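Local coordinates for 5-formaminoimidazole-4-carboxamide-1-(beta)-D-ribofuranosyl 5'-monophosphate synthetase (Methanocaldococcus jannaschii, PDB 2R7L), which catalyses the ATP- and formate-dependent formylation of AICAR to FAICAR, a folate-independent step of purine biosynthesis in this archaeon, at residues A[19-24]-A[88-93]; A[29-34]-A[336-341]; A[39-44]-A[345-350]. All blocks are in the same frame, centred on the assembly; numbering follows the deposited sequence.

Interaction 1: A[19-24]-A[88-93]; sequences ITIATL and IVVPHG
I21 pairs with I88 and A22 with V89 in a parallel register, where I88 N donates to T20 O, A22 N to I88 O and V90 N to A22 O, the last at 2.8 Å. Past these bridges side chains take over the bonding. T23 holds OG1 anti to its backbone N (chi1 -156°), and from there the hydroxyl donates to V90 O at 2.6 Å, in the plane of that carbonyl. The H92 and T23 side chains cross at about a right angle, with H92 CD2 3.2 Å from T23 OG1. H92 NE2 donates in the ring plane to L24 O at 2.9 Å, so the imidazole closes the end of the pairing where the main chains part. Among the apolar contacts, I21 CG2 meets V90 CG2 at 3.9 Å and I19 CG2 rests against I88 CD1 at 3.8 Å. H92 is the N-cap residue of helix 93-99, and its ring also meets that of H27, an AICAR-binding residue, which makes it a probable second-shell support of the site. Strand 20-24 is flanked in the four-stranded parallel sheet by 43-47 and 87-89; helix 29-38 covers T23 and V90, and helix 339-353 packs on I19, I21 and I88.

Interaction 2: A[29-34]-A[336-341]; sequences SLHILK and PLSMGQ
H31 and S338 both carry their first side-chain branch between the backbone N and the carbonyl carbon, H31 CG with chi1 62° and S338 OG with chi1 68°. For H31 this directs CG toward the first turn of helix 339-353, and the ring's own rotation about CB-CG puts ND1 where it receives a weak hydrogen bond from G340 N at 3.1 Å, the donor lying near the ring plane at its edge. The bond is bent, with an N-H...N angle of 133°. H31 CE1 comes to 4.1 Å from M339 CB, the two side chains lying side by side and pointing the same way. S338 is the N-cap residue of the helix, and its OG, 3.9 Å from H31 CB, accepts the capping bond from Q341 N at 3.2 Å. The contact thus sets the N-terminal end of helix 339-353, from the ATP-grasp part of the chain, against helix 29-38, which follows the first strand of the Rossmann-like sheet. Backbones meet closely at G340, whose CA is 3.8 Å from I32 CA and makes a CH...O contact of 3.2 Å to H31 O; a CB at this position would clash with H31 O and I32 N. A bridging water donates to both I32 O and G340 O, tying together two main-chain carbonyls across the helices. Beyond the contact, S29 OG and L30 N bond to E265 of the second subunit, and K34 NZ to L331 O of that subunit.

Interaction 3: A[39-44]-A[345-350]; sequences EGFSTV and REIKMA
E39 presents both its carboxylate and its main-chain carbonyl to the same helix, 339-353, and so engages two basic residues one turn apart. R345 NH2 donates to E39 OE2 at 2.8 Å; the guanidinium offers its edge, yet reaches the oxygen from above the carboxylate plane, the two planes being 61° apart. A weak bond of 3.5 Å from R345 NE to E39 OE1 completes the salt bridge. The K348 chain, extended beyond CG, crosses E39 at about a right angle and brings NZ to E39 O at 2.9 Å, whereas its salt bridge to OE1 is long. Water also joins E39 OE1 to K348 NZ. Next to these charges F41 CZ touches I347 CG2 at 3.7 Å, with K348 N at the ring's edge. G40 ends helix 29-38 in a Schellman motif, and its O bonds to K37 NZ of the third subunit. An alanine in place of E39 would probably leave R345, and Q341 NE2, which also bonds OE2, without their carboxylate partner, although K348 could still reach the main-chain oxygen. With two cations and an amide grouped around it, the buried carboxylate is likely to be held in its ionised form.

Overall arrangement
The three contacts lie on the same side of the chain's centre, their centres 11 to 12 Å apart. Along the chain strand 20-24, helix 29-38 and strand 43-47 come first, then strand 87-89, and only some 300 residues after the first group helix 339-353. Interaction 1 lies within the parallel sheet, which strand 43-47 of interaction 3 joins through I21 O and V44 N; interactions 2 and 3 share helix 339-353, while helix 29-38 of interaction 2 leads in the chain to strand 43-47 of interaction 3. The C-terminal helix thus returns to pack on the N-terminal Rossmann-like domain, joining it to the ATP-grasp part, while H27 and S94, which bind AICAR, lie close to interaction 1.

Interaction 1: A[19-24]-A[88-93]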
ATOM      1  N   ILE A  19      -4.290  26.764  -0.064  1.00 41.70           N
ATOM      2  CA  ILE A  19      -4.666  26.647  -1.470  1.00 44.51           C
ATOM      3  C   ILE A  19      -5.547  25.415  -1.666  1.00 47.44           C
ATOM      4  O   ILE A  19      -5.167  24.297  -1.300  1.00 45.83           O
ATOM      5  CB  ILE A  19      -3.435  26.561  -2.394  1.00 41.62           C
ATOM      6  CG1 ILE A  19      -2.575  27.820  -2.271  1.00 41.86           C
ATOM      7  CG2 ILE A  19      -3.854  26.335  -3.842  1.00 40.60           C
ATOM      8  CD1 ILE A  19      -3.315  29.102  -2.549  1.00 42.04           C
ATOM      9  N   THR A  20      -6.738  25.634  -2.211  1.00 42.35           N
ATOM     10  CA  THR A  20      -7.640  24.536  -2.522  1.00 44.80           C
ATOM     11  C   THR A  20      -7.721  24.333  -4.034  1.00 42.39           C
ATOM     12  O   THR A  20      -7.264  25.174  -4.816  1.00 42.74           O
ATOM     13  CB  THR A  20      -9.053  24.782  -1.983  1.00 40.76           C
ATOM     14  OG1 THR A  20      -9.660  25.853  -2.713  1.00 40.00           O
ATOM     15  CG2 THR A  20      -9.019  25.124  -0.499  1.00 40.18           C
ATOM     16  N   ILE A  21      -8.293  23.208  -4.439  1.00 36.42           N
ATOM     17  CA  ILE A  21      -8.502  22.934  -5.854  1.00 33.12           C
ATOM     18  C   ILE A  21      -9.988  22.882  -6.112  1.00 30.93           C
ATOM     19  O   ILE A  21     -10.721  22.171  -5.421  1.00 35.03           O
ATOM     20  CB  ILE A  21      -7.824  21.622  -6.293  1.00 32.96           C
ATOM     21  CG1 ILE A  21      -6.308  21.825  -6.340  1.00 29.41           C
ATOM     22  CG2 ILE A  21      -8.358  21.167  -7.662  1.00 30.16           C
ATOM     23  CD1 ILE A  21      -5.519  20.568  -6.611  1.00 29.55           C
ATOM     24  N   ALA A  22     -10.439  23.672  -7.081  1.00 33.43           N
ATOM     25  CA  ALA A  22     -11.855  23.714  -7.416  1.00 35.79           C
ATOM     26  C   ALA A  22     -12.128  23.356  -8.885  1.00 33.97           C
ATOM     27  O   ALA A  22     -11.264  23.500  -9.758  1.00 29.28           O
ATOM     28  CB  ALA A  22     -12.437  25.082  -7.082  1.00 35.20           C
ATOM     29  N   THR A  23     -13.344  22.894  -9.137  1.00 30.56           N
ATOM     30  CA  THR A  23     -13.789  22.577 -10.479  1.00 36.22           C
ATOM     31  C   THR A  23     -15.300  22.424 -10.429  1.00 36.19           C
ATOM     32  O   THR A  23     -15.885  22.331  -9.350  1.00 34.97           O
ATOM     33  CB  THR A  23     -13.131  21.277 -11.006  1.00 36.90           C
ATOM     34  OG1 THR A  23     -13.114  21.284 -12.440  1.00 40.83           O
ATOM     35  CG2 THR A  23     -13.870  20.054 -10.502  1.00 29.47           C
ATOM     36  N   LEU A  24     -15.936  22.420 -11.597  1.00 40.14           N
ATOM     37  CA  LEU A  24     -17.379  22.214 -11.674  1.00 34.68           C
ATOM     38  C   LEU A  24     -17.683  20.726 -11.619  1.00 27.49           C
ATOM     39  O   LEU A  24     -16.975  19.920 -12.218  1.00 36.46           O
ATOM     40  CB  LEU A  24     -17.953  22.845 -12.958  1.00 37.08           C
ATOM     41  CG  LEU A  24     -19.367  22.446 -13.388  1.00 38.92           C
ATOM     42  CD1 LEU A  24     -20.399  22.994 -12.425  1.00 40.78           C
ATOM     43  CD2 LEU A  24     -19.662  22.915 -14.809  1.00 41.24           C
ATOM     44  N   ILE A  88      -7.584  27.311  -6.842  1.00 33.87           N
ATOM     45  CA  ILE A  88      -7.120  27.239  -8.221  1.00 27.20           C
ATOM     46  C   ILE A  88      -8.113  26.350  -8.966  1.00 42.30           C
ATOM     47  O   ILE A  88      -8.302  25.182  -8.605  1.00 44.98           O
ATOM     48  CB  ILE A  88      -5.729  26.616  -8.329  1.00 32.53           C
ATOM     49  CG1 ILE A  88      -4.697  27.461  -7.574  1.00 35.58           C
ATOM     50  CG2 ILE A  88      -5.326  26.430  -9.799  1.00 28.67           C
ATOM     51  CD1 ILE A  88      -3.297  26.868  -7.597  1.00 35.63           C
ATOM     52  N   VAL A  89      -8.758  26.905  -9.991  1.00 42.97           N
ATOM     53  CA  VAL A  89      -9.753  26.163 -10.766  1.00 42.28           C
ATOM     54  C   VAL A  89      -9.107  25.272 -11.822  1.00 38.89           C
ATOM     55  O   VAL A  89      -8.225  25.710 -12.567  1.00 38.24           O
ATOM     56  CB  VAL A  89     -10.762  27.102 -11.452  1.00 48.84           C
ATOM     57  CG1 VAL A  89     -11.638  26.327 -12.440  1.00 45.93           C
ATOM     58  CG2 VAL A  89     -11.621  27.803 -10.409  1.00 47.16           C
ATOM     59  N   VAL A  90      -9.540  24.015 -11.873  1.00 35.49           N
ATOM     60  CA  VAL A  90      -9.114  23.106 -12.940  1.00 37.57           C
ATOM     61  C   VAL A  90     -10.210  23.061 -14.010  1.00 36.90           C
ATOM     62  O   VAL A  90     -11.331  22.617 -13.750  1.00 36.17           O
ATOM     63  CB  VAL A  90      -8.795  21.688 -12.406  1.00 34.84           C
ATOM     64  CG1 VAL A  90      -8.479  20.729 -13.551  1.00 34.32           C
ATOM     65  CG2 VAL A  90      -7.621  21.748 -11.427  1.00 30.71           C
ATOM     66  N   PRO A  91      -9.895  23.558 -15.210  1.00 36.64           N
ATOM     67  CA  PRO A  91     -10.903  23.675 -16.251  1.00 41.28           C
ATOM     68  C   PRO A  91     -11.154  22.353 -16.970  1.00 39.49           C
ATOM     69  O   PRO A  91     -10.252  21.513 -17.084  1.00 45.27           O
ATOM     70  CB  PRO A  91     -10.279  24.683 -17.213  1.00 36.85           C
ATOM     71  CG  PRO A  91      -8.821  24.425 -17.103  1.00 42.20           C
ATOM     72  CD  PRO A  91      -8.576  24.041 -15.661  1.00 38.46           C
ATOM     73  N   HIS A  92     -12.380  22.179 -17.442  1.00 42.45           N
ATOM     74  CA  HIS A  92     -12.735  21.031 -18.258  1.00 43.37           C
ATOM     75  C   HIS A  92     -13.918  21.330 -19.189  1.00 47.17           C
ATOM     76  O   HIS A  92     -14.540  22.395 -19.107  1.00 42.32           O
ATOM     77  CB  HIS A  92     -13.022  19.815 -17.377  1.00 38.13           C
ATOM     78  CG  HIS A  92     -14.136  20.016 -16.399  1.00 35.01           C
ATOM     79  ND1 HIS A  92     -15.398  20.411 -16.779  1.00 35.52           N
ATOM     80  CD2 HIS A  92     -14.188  19.832 -15.059  1.00 33.58           C
ATOM     81  CE1 HIS A  92     -16.179  20.477 -15.716  1.00 35.08           C
ATOM     82  NE2 HIS A  92     -15.467  20.134 -14.657  1.00 38.98           N
ATOM     83  N   GLY A  93     -14.221  20.371 -20.061  1.00 48.04           N
ATOM     84  CA  GLY A  93     -15.274  20.507 -21.069  1.00 46.76           C
ATOM     85  C   GLY A  93     -16.557  21.175 -20.618  1.00 40.71           C
ATOM     86  O   GLY A  93     -16.966  22.185 -21.194  1.00 41.88           O
TER

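Interaction 2: A[29-34]-A[336-341]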
ATOM      1  N   SER A  29     -14.705  15.718 -13.131  1.00 35.06           N
ATOM      2  CA  SER A  29     -14.446  16.255 -11.799  1.00 36.72           C
ATOM      3  C   SER A  29     -14.158  15.173 -10.751  1.00 33.15           C
ATOM      4  O   SER A  29     -13.372  15.390  -9.832  1.00 39.42           O
ATOM      5  CB  SER A  29     -15.599  17.142 -11.340  1.00 29.21           C
ATOM      6  OG  SER A  29     -16.746  16.357 -11.078  1.00 34.63           O
ATOM      7  N   LEU A  30     -14.781  14.008 -10.894  1.00 34.28           N
ATOM      8  CA  LEU A  30     -14.616  12.944  -9.895  1.00 30.43           C
ATOM      9  C   LEU A  30     -13.159  12.614  -9.592  1.00 24.18           C
ATOM     10  O   LEU A  30     -12.797  12.481  -8.428  1.00 29.35           O
ATOM     11  CB  LEU A  30     -15.381  11.683 -10.279  1.00 23.98           C
ATOM     12  CG  LEU A  30     -16.889  11.755 -10.023  1.00 25.74           C
ATOM     13  CD1 LEU A  30     -17.581  10.493 -10.508  1.00 21.92           C
ATOM     14  CD2 LEU A  30     -17.166  11.993  -8.562  1.00 26.53           C
ATOM     15  N   HIS A  31     -12.324  12.490 -10.618  1.00 21.28           N
ATOM     16  CA  HIS A  31     -10.915  12.200 -10.381  1.00 23.82           C
ATOM     17  C   HIS A  31     -10.074  13.461 -10.253  1.00 28.94           C
ATOM     18  O   HIS A  31      -8.980  13.428  -9.694  1.00 32.09           O
ATOM     19  CB  HIS A  31     -10.333  11.221 -11.411  1.00 24.72           C
ATOM     20  CG  HIS A  31     -10.358  11.717 -12.824  1.00 30.17           C
ATOM     21  ND1 HIS A  31      -9.369  12.519 -13.350  1.00 33.22           N
ATOM     22  CD2 HIS A  31     -11.239  11.498 -13.828  1.00 25.60           C
ATOM     23  CE1 HIS A  31      -9.648  12.789 -14.611  1.00 24.56           C
ATOM     24  NE2 HIS A  31     -10.771  12.172 -14.929  1.00 25.91           N
ATOM     25  N   ILE A  32     -10.587  14.578 -10.757  1.00 24.13           N
ATOM     26  CA  ILE A  32      -9.963  15.861 -10.491  1.00 27.87           C
ATOM     27  C   ILE A  32     -10.015  16.148  -8.992  1.00 29.67           C
ATOM     28  O   ILE A  32      -9.031  16.604  -8.403  1.00 27.28           O
ATOM     29  CB  ILE A  32     -10.660  17.017 -11.245  1.00 33.02           C
ATOM     30  CG1 ILE A  32     -10.270  17.007 -12.723  1.00 32.34           C
ATOM     31  CG2 ILE A  32     -10.291  18.364 -10.620  1.00 29.64           C
ATOM     32  CD1 ILE A  32     -11.125  17.943 -13.597  1.00 28.30           C
ATOM     33  N   LEU A  33     -11.169  15.887  -8.383  1.00 26.17           N
ATOM     34  CA  LEU A  33     -11.349  16.139  -6.964  1.00 32.48           C
ATOM     35  C   LEU A  33     -10.679  15.035  -6.131  1.00 37.54           C
ATOM     36  O   LEU A  33      -9.942  15.326  -5.184  1.00 35.58           O
ATOM     37  CB  LEU A  33     -12.839  16.289  -6.623  1.00 28.76           C
ATOM     38  CG  LEU A  33     -13.587  17.455  -7.285  1.00 33.55           C
ATOM     39  CD1 LEU A  33     -15.066  17.455  -6.912  1.00 31.75           C
ATOM     40  CD2 LEU A  33     -12.949  18.803  -6.950  1.00 37.97           C
ATOM     41  N   LYS A  34     -10.918  13.775  -6.493  1.00 30.87           N
ATOM     42  CA  LYS A  34     -10.241  12.654  -5.830  1.00 31.86           C
ATOM     43  C   LYS A  34      -8.727  12.818  -5.861  1.00 28.42           C
ATOM     44  O   LYS A  34      -8.061  12.688  -4.838  1.00 35.18           O
ATOM     45  CB  LYS A  34     -10.624  11.311  -6.450  1.00 25.70           C
ATOM     46  CG  LYS A  34     -10.077  10.090  -5.692  1.00 30.46           C
ATOM     47  CD  LYS A  34     -10.594  10.054  -4.267  1.00 25.52           C
ATOM     48  CE  LYS A  34      -9.957   8.923  -3.460  1.00 29.90           C
ATOM     49  NZ  LYS A  34     -10.620   8.766  -2.143  1.00 36.17           N
ATOM     50  N   PRO A 336      -1.683   3.781  -8.508  1.00 30.07           N
ATOM     51  CA  PRO A 336      -2.959   3.958  -9.207  1.00 26.16           C
ATOM     52  C   PRO A 336      -3.199   5.436  -9.570  1.00 29.78           C
ATOM     53  O   PRO A 336      -4.143   6.060  -9.074  1.00 21.48           O
ATOM     54  CB  PRO A 336      -3.980   3.481  -8.173  1.00 28.45           C
ATOM     55  CG  PRO A 336      -3.322   3.783  -6.838  1.00 24.54           C
ATOM     56  CD  PRO A 336      -1.865   3.518  -7.065  1.00 30.08           C
ATOM     57  N   LEU A 337      -2.348   5.980 -10.437  1.00 21.47           N
ATOM     58  CA  LEU A 337      -2.344   7.408 -10.743  1.00 24.49           C
ATOM     59  C   LEU A 337      -3.361   7.781 -11.825  1.00 27.88           C
ATOM     60  O   LEU A 337      -3.267   7.290 -12.949  1.00 19.73           O
ATOM     61  CB  LEU A 337      -0.938   7.817 -11.210  1.00 20.62           C
ATOM     62  CG  LEU A 337      -0.728   9.267 -11.651  1.00 27.01           C
ATOM     63  CD1 LEU A 337      -0.774  10.219 -10.462  1.00 25.71           C
ATOM     64  CD2 LEU A 337       0.593   9.410 -12.384  1.00 23.43           C
ATOM     65  N   SER A 338      -4.320   8.645 -11.483  1.00 20.73           N
ATOM     66  CA  SER A 338      -5.245   9.219 -12.465  1.00 23.29           C
ATOM     67  C   SER A 338      -4.728  10.543 -13.009  1.00 28.47           C
ATOM     68  O   SER A 338      -3.794  11.126 -12.465  1.00 24.43           O
ATOM     69  CB  SER A 338      -6.622   9.461 -11.841  1.00 21.42           C
ATOM     70  OG  SER A 338      -6.547  10.498 -10.872  1.00 30.68           O
ATOM     71  N   MET A 339      -5.346  11.022 -14.086  1.00 29.19           N
ATOM     72  CA  MET A 339      -5.009  12.330 -14.627  1.00 20.66           C
ATOM     73  C   MET A 339      -5.298  13.429 -13.603  1.00 25.24           C
ATOM     74  O   MET A 339      -4.503  14.351 -13.424  1.00 29.71           O
ATOM     75  CB  MET A 339      -5.783  12.600 -15.919  1.00 25.04           C
ATOM     76  CG  MET A 339      -5.425  13.926 -16.564  1.00 18.88           C
ATOM     77  SD  MET A 339      -3.713  14.010 -17.109  1.00 28.59           S
ATOM     78  CE  MET A 339      -3.755  13.115 -18.662  1.00 29.65           C
ATOM     79  N   GLY A 340      -6.445  13.332 -12.940  1.00 18.21           N
ATOM     80  CA  GLY A 340      -6.787  14.276 -11.872  1.00 22.09           C
ATOM     81  C   GLY A 340      -5.715  14.414 -10.788  1.00 35.29           C
ATOM     82  O   GLY A 340      -5.441  15.525 -10.309  1.00 25.61           O
ATOM     83  N   GLN A 341      -5.108  13.293 -10.391  1.00 26.85           N
ATOM     84  CA  GLN A 341      -4.054  13.316  -9.377  1.00 23.55           C
ATOM     85  C   GLN A 341      -2.743  13.870  -9.916  1.00 28.52           C
ATOM     86  O   GLN A 341      -1.981  14.500  -9.179  1.00 26.13           O
ATOM     87  CB  GLN A 341      -3.802  11.927  -8.767  1.00 26.04           C
ATOM     88  CG  GLN A 341      -2.821  12.000  -7.591  1.00 19.91           C
ATOM     89  CD  GLN A 341      -2.590  10.685  -6.889  1.00 30.53           C
ATOM     90  OE1 GLN A 341      -3.102   9.640  -7.299  1.00 25.88           O
ATOM     91  NE2 GLN A 341      -1.800  10.727  -5.813  1.00 24.03           N
TER
HETATM   92  O   HOH W   1      -6.872  17.662  -9.461  1.00 29.09           O

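Interaction 3: A[39-44]-A[345-350]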
ATOM      1  N   GLU A  39      -3.623  14.139  -2.987  1.00 23.37           N
ATOM      2  CA  GLU A  39      -2.379  14.920  -2.903  1.00 29.47           C
ATOM      3  C   GLU A  39      -2.357  15.873  -1.697  1.00 32.17           C
ATOM      4  O   GLU A  39      -1.380  16.581  -1.474  1.00 39.25           O
ATOM      5  CB  GLU A  39      -2.132  15.695  -4.201  1.00 29.82           C
ATOM      6  CG  GLU A  39      -1.771  14.794  -5.388  1.00 28.61           C
ATOM      7  CD  GLU A  39      -0.423  14.118  -5.218  1.00 35.65           C
ATOM      8  OE1 GLU A  39       0.580  14.839  -5.013  1.00 41.61           O
ATOM      9  OE2 GLU A  39      -0.361  12.871  -5.291  1.00 28.43           O
ATOM     10  N   GLY A  40      -3.441  15.892  -0.929  1.00 26.15           N
ATOM     11  CA  GLY A  40      -3.466  16.638   0.325  1.00 29.12           C
ATOM     12  C   GLY A  40      -4.260  17.922   0.291  1.00 32.53           C
ATOM     13  O   GLY A  40      -4.337  18.632   1.290  1.00 36.98           O
ATOM     14  N   PHE A  41      -4.863  18.223  -0.856  1.00 30.31           N
ATOM     15  CA  PHE A  41      -5.655  19.433  -0.995  1.00 28.38           C
ATOM     16  C   PHE A  41      -7.034  19.255  -0.405  1.00 28.25           C
ATOM     17  O   PHE A  41      -7.566  18.148  -0.368  1.00 33.25           O
ATOM     18  CB  PHE A  41      -5.807  19.821  -2.467  1.00 30.94           C
ATOM     19  CG  PHE A  41      -4.539  20.265  -3.111  1.00 27.51           C
ATOM     20  CD1 PHE A  41      -4.170  21.598  -3.094  1.00 28.13           C
ATOM     21  CD2 PHE A  41      -3.724  19.353  -3.752  1.00 22.59           C
ATOM     22  CE1 PHE A  41      -2.996  22.013  -3.705  1.00 26.65           C
ATOM     23  CE2 PHE A  41      -2.555  19.754  -4.358  1.00 28.60           C
ATOM     24  CZ  PHE A  41      -2.187  21.086  -4.333  1.00 30.58           C
ATOM     25  N   SER A  42      -7.601  20.354   0.081  1.00 28.66           N
ATOM     26  CA  SER A  42      -9.026  20.416   0.319  1.00 34.12           C
ATOM     27  C   SER A  42      -9.662  20.849  -1.013  1.00 32.51           C
ATOM     28  O   SER A  42      -9.073  21.628  -1.757  1.00 33.48           O
ATOM     29  CB  SER A  42      -9.348  21.411   1.432  1.00 32.34           C
ATOM     30  OG  SER A  42     -10.701  21.287   1.834  1.00 35.01           O
ATOM     31  N   THR A  43     -10.845  20.326  -1.318  1.00 36.47           N
ATOM     32  CA  THR A  43     -11.434  20.504  -2.644  1.00 35.30           C
ATOM     33  C   THR A  43     -12.775  21.226  -2.623  1.00 37.24           C
ATOM     34  O   THR A  43     -13.585  21.026  -1.717  1.00 37.12           O
ATOM     35  CB  THR A  43     -11.681  19.155  -3.321  1.00 31.12           C
ATOM     36  OG1 THR A  43     -12.479  18.341  -2.454  1.00 32.21           O
ATOM     37  CG2 THR A  43     -10.372  18.447  -3.630  1.00 30.62           C
ATOM     38  N   VAL A  44     -13.012  22.031  -3.657  1.00 39.92           N
ATOM     39  CA  VAL A  44     -14.286  22.733  -3.830  1.00 38.83           C
ATOM     40  C   VAL A  44     -14.992  22.272  -5.109  1.00 34.03           C
ATOM     41  O   VAL A  44     -14.400  22.251  -6.186  1.00 33.59           O
ATOM     42  CB  VAL A  44     -14.070  24.261  -3.894  1.00 43.02           C
ATOM     43  CG1 VAL A  44     -15.404  24.982  -4.023  1.00 41.37           C
ATOM     44  CG2 VAL A  44     -13.304  24.744  -2.662  1.00 39.99           C
ATOM     45  N   ARG A 345      -0.771  17.070  -8.397  1.00 31.97           N
ATOM     46  CA  ARG A 345       0.623  16.958  -8.048  1.00 34.62           C
ATOM     47  C   ARG A 345       1.442  18.105  -8.634  1.00 40.98           C
ATOM     48  O   ARG A 345       2.302  18.664  -7.957  1.00 40.11           O
ATOM     49  CB  ARG A 345       1.169  15.615  -8.528  1.00 31.71           C
ATOM     50  CG  ARG A 345       2.669  15.504  -8.439  1.00 33.54           C
ATOM     51  CD  ARG A 345       3.071  14.055  -8.519  1.00 44.31           C
ATOM     52  NE  ARG A 345       2.250  13.260  -7.613  1.00 45.16           N
ATOM     53  CZ  ARG A 345       2.111  11.941  -7.684  1.00 46.49           C
ATOM     54  NH1 ARG A 345       2.734  11.256  -8.634  1.00 48.13           N
ATOM     55  NH2 ARG A 345       1.336  11.313  -6.811  1.00 37.82           N
ATOM     56  N   GLU A 346       1.180  18.447  -9.893  1.00 40.69           N
ATOM     57  CA  GLU A 346       1.879  19.551 -10.536  1.00 32.78           C
ATOM     58  C   GLU A 346       1.574  20.823  -9.760  1.00 28.54           C
ATOM     59  O   GLU A 346       2.446  21.652  -9.552  1.00 30.53           O
ATOM     60  CB  GLU A 346       1.479  19.696 -12.012  1.00 35.09           C
ATOM     61  CG  GLU A 346       2.502  20.457 -12.895  1.00 24.89           C
ATOM     62  CD  GLU A 346       3.723  19.623 -13.243  1.00 32.62           C
ATOM     63  OE1 GLU A 346       3.856  18.492 -12.716  1.00 36.17           O
ATOM     64  OE2 GLU A 346       4.561  20.090 -14.051  1.00 33.05           O
ATOM     65  N   ILE A 347       0.334  20.965  -9.315  1.00 21.30           N
ATOM     66  CA  ILE A 347      -0.028  22.112  -8.498  1.00 28.31           C
ATOM     67  C   ILE A 347       0.748  22.086  -7.173  1.00 37.70           C
ATOM     68  O   ILE A 347       1.359  23.086  -6.790  1.00 39.66           O
ATOM     69  CB  ILE A 347      -1.547  22.200  -8.271  1.00 28.79           C
ATOM     70  CG1 ILE A 347      -2.263  22.424  -9.617  1.00 31.70           C
ATOM     71  CG2 ILE A 347      -1.873  23.334  -7.317  1.00 33.40           C
ATOM     72  CD1 ILE A 347      -3.795  22.471  -9.532  1.00 23.50           C
ATOM     73  N   LYS A 348       0.748  20.930  -6.504  1.00 33.15           N
ATOM     74  CA  LYS A 348       1.500  20.734  -5.268  1.00 31.18           C
ATOM     75  C   LYS A 348       2.958  21.145  -5.453  1.00 30.89           C
ATOM     76  O   LYS A 348       3.442  22.052  -4.782  1.00 39.30           O
ATOM     77  CB  LYS A 348       1.411  19.271  -4.821  1.00 31.22           C
ATOM     78  CG  LYS A 348       1.833  19.008  -3.383  1.00 34.98           C
ATOM     79  CD  LYS A 348       1.873  17.516  -3.112  1.00 32.49           C
ATOM     80  CE  LYS A 348       1.740  17.216  -1.641  1.00 40.04           C
ATOM     81  NZ  LYS A 348       1.427  15.780  -1.392  1.00 49.29           N
ATOM     82  N   MET A 349       3.642  20.489  -6.381  1.00 30.39           N
ATOM     83  CA  MET A 349       5.039  20.782  -6.677  1.00 34.51           C
ATOM     84  C   MET A 349       5.322  22.236  -7.045  1.00 41.81           C
ATOM     85  O   MET A 349       6.383  22.771  -6.701  1.00 36.49           O
ATOM     86  CB  MET A 349       5.536  19.886  -7.802  1.00 29.41           C
ATOM     87  CG  MET A 349       6.100  18.571  -7.330  1.00 45.81           C
ATOM     88  SD  MET A 349       6.849  17.669  -8.696  1.00 60.70           S
ATOM     89  CE  MET A 349       8.129  18.810  -9.232  1.00 57.66           C
ATOM     90  N   ALA A 350       4.400  22.862  -7.773  1.00 40.97           N
ATOM     91  CA  ALA A 350       4.586  24.245  -8.176  1.00 40.67           C
ATOM     92  C   ALA A 350       4.557  25.154  -6.949  1.00 41.28           C
ATOM     93  O   ALA A 350       5.431  26.006  -6.783  1.00 39.18           O
ATOM     94  CB  ALA A 350       3.526  24.661  -9.184  1.00 41.77           C
TER
HETATM   95  O   HOH W   2       2.808  13.847  -3.632  1.00 47.20           O